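Local coordinates for TRAP dicarboxylate transporter, DctP subunit (Sulfurospirillum deleyianum, PDB 4OVS), which probably binds dicarboxylates such as succinate in the periplasm, as the solute-receptor subunit of a TRAP transporter, at residues Leu211-Thr216 against Met278-Ile282. Sequence-based numbering, arbitrary orientation.
Sequences LSNFYT and MLAKI
The short helix 211-216, which carries N213, one of several succinate-binding residues of this TRAP solute-binding protein, packs on the long helix 253-289 through L211, F214 and Y215, which meet M278, L279, K281 and I282. The axes of segments 211-216 and 278-282 approach to 9.7 Å, with their N-to-C directions 34° apart and mainly apolar side chains meeting between them. At the first turn, L211 CB lies 3.7 Å from M278 CB, while its two methyls diverge, CD1 to L279 CB and CD2 to I282 CD1. Y215 holds the other end: CG anti to the backbone N (chi1 -178°) directs its ring across K281, whose CB stands 3.8 Å from the ring centroid and 18° off the normal, a CH-pi contact over one face. Selenomethionine M278 makes an oblique Met-aromatic contact with the same ring, SE 5.1 Å from its centroid, and I282 CG1 comes within 3.7 Å of Y215 CD1. The I282 CD1 methyl instead touches the edge of the F214 ring, whose other neighbours include L226. A water bridges Y215 OH and K281 O, donating to the latter at 2.7 Å. An alanine in place of Y215 would probably open a gap beside K281 and M278 and cost the water its hydroxyl partner. Direct contacts are thus van der Waals, CH-pi and selenium-aromatic, the water being the one polar link between these segments.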
loop_
_atom_site.group_PDB
_atom_site.type_symbol
_atom_site.label_atom_id
_atom_site.label_comp_id
_atom_site.label_asym_id
_atom_site.label_seq_id
_atom_site.Cartn_x
_atom_site.Cartn_y
_atom_site.Cartn_z
ATOM N N LEU A 211 4.480 -2.069 -8.835
ATOM C CA LEU A 211 4.352 -1.817 -10.284
ATOM C C LEU A 211 2.976 -1.291 -10.625
ATOM O O LEU A 211 2.806 -0.516 -11.578
ATOM C CB LEU A 211 4.657 -3.086 -11.106
ATOM C CG LEU A 211 6.098 -3.563 -11.043
ATOM C CD1 LEU A 211 6.335 -4.701 -12.051
ATOM C CD2 LEU A 211 7.060 -2.405 -11.313
ATOM N N SER A 212 1.997 -1.672 -9.815
ATOM C CA SER A 212 0.613 -1.270 -10.010
ATOM C C SER A 212 0.475 0.264 -9.983
ATOM O O SER A 212 -0.028 0.892 -10.908
ATOM C CB SER A 212 -0.229 -1.902 -8.872
ATOM O OG SER A 212 0.211 -1.423 -7.568
ATOM N N ASN A 213 0.956 0.880 -8.919
ATOM C CA ASN A 213 0.916 2.333 -8.811
ATOM C C ASN A 213 1.889 3.042 -9.775
ATOM O O ASN A 213 1.578 4.106 -10.310
ATOM C CB ASN A 213 1.212 2.753 -7.385
ATOM C CG ASN A 213 0.081 2.431 -6.437
ATOM O OD1 ASN A 213 -1.076 2.238 -6.835
ATOM N ND2 ASN A 213 0.397 2.410 -5.162
ATOM N N PHE A 214 3.051 2.446 -9.987
ATOM C CA PHE A 214 4.073 3.014 -10.853
ATOM C C PHE A 214 3.514 3.302 -12.243
ATOM O O PHE A 214 3.743 4.365 -12.776
ATOM C CB PHE A 214 5.279 2.080 -10.936
ATOM C CG PHE A 214 6.477 2.675 -11.598
ATOM C CD1 PHE A 214 7.251 3.612 -10.950
ATOM C CD2 PHE A 214 6.853 2.254 -12.864
ATOM C CE1 PHE A 214 8.372 4.175 -11.570
ATOM C CE2 PHE A 214 7.972 2.814 -13.506
ATOM C CZ PHE A 214 8.734 3.763 -12.856
ATOM N N TYR A 215 2.747 2.387 -12.817
ATOM C CA TYR A 215 2.248 2.598 -14.180
ATOM C C TYR A 215 0.921 3.346 -14.247
ATOM O O TYR A 215 0.764 4.263 -15.025
ATOM C CB TYR A 215 2.153 1.260 -14.929
ATOM C CG TYR A 215 1.693 1.366 -16.354
ATOM C CD1 TYR A 215 2.596 1.599 -17.365
ATOM C CD2 TYR A 215 0.372 1.222 -16.687
ATOM C CE1 TYR A 215 2.188 1.708 -18.703
ATOM C CE2 TYR A 215 -0.055 1.321 -18.019
ATOM C CZ TYR A 215 0.864 1.553 -19.008
ATOM O OH TYR A 215 0.462 1.649 -20.307
ATOM N N THR A 216 -0.037 2.957 -13.430
ATOM C CA THR A 216 -1.361 3.565 -13.428
ATOM C C THR A 216 -1.375 5.034 -13.047
ATOM O O THR A 216 -2.275 5.743 -13.479
ATOM C CB THR A 216 -2.356 2.847 -12.532
ATOM O OG1 THR A 216 -1.909 2.885 -11.169
ATOM C CG2 THR A 216 -2.520 1.391 -13.012
HETATM N N MSE A 278 1.699 -5.556 -15.384
HETATM C CA MSE A 278 2.272 -4.213 -15.263
HETATM C C MSE A 278 3.700 -4.196 -15.847
HETATM O O MSE A 278 4.136 -3.195 -16.459
HETATM C CB MSE A 278 2.237 -3.776 -13.791
HETATM C CG MSE A 278 0.818 -3.608 -13.281
HETATM SE SE MSE A 278 0.029 -2.046 -14.211
HETATM C CE MSE A 278 -1.455 -2.841 -15.211
ATOM N N LEU A 279 4.430 -5.309 -15.703
ATOM C CA LEU A 279 5.824 -5.308 -16.149
ATOM C C LEU A 279 5.813 -5.287 -17.678
ATOM O O LEU A 279 6.545 -4.547 -18.295
ATOM C CB LEU A 279 6.624 -6.460 -15.585
ATOM C CG LEU A 279 8.085 -6.598 -16.040
ATOM C CD1 LEU A 279 8.860 -5.387 -15.647
ATOM C CD2 LEU A 279 8.720 -7.839 -15.446
ATOM N N ALA A 280 4.883 -5.997 -18.286
ATOM C CA ALA A 280 4.754 -5.928 -19.740
ATOM C C ALA A 280 4.446 -4.494 -20.209
ATOM O O ALA A 280 4.995 -4.015 -21.192
ATOM C CB ALA A 280 3.681 -6.866 -20.206
ATOM N N LYS A 281 3.552 -3.804 -19.523
ATOM C CA LYS A 281 3.185 -2.451 -19.966
ATOM C C LYS A 281 4.325 -1.452 -19.769
ATOM O O LYS A 281 4.595 -0.583 -20.625
ATOM C CB LYS A 281 1.920 -1.984 -19.242
ATOM C CG LYS A 281 0.626 -2.637 -19.712
ATOM C CD LYS A 281 -0.498 -2.333 -18.707
ATOM C CE LYS A 281 -1.872 -2.953 -19.064
ATOM N NZ LYS A 281 -2.216 -2.696 -20.485
ATOM N N ILE A 282 5.009 -1.551 -18.638
ATOM C CA ILE A 282 6.152 -0.684 -18.395
ATOM C C ILE A 282 7.275 -0.955 -19.414
ATOM O O ILE A 282 7.922 -0.024 -19.919
ATOM C CB ILE A 282 6.584 -0.838 -16.942
ATOM C CG1 ILE A 282 5.455 -0.355 -16.068
ATOM C CG2 ILE A 282 7.893 -0.095 -16.619
ATOM C CD1 ILE A 282 5.526 -0.872 -14.736
HETATM O O HOH W 1 2.560 0.373 -22.106
#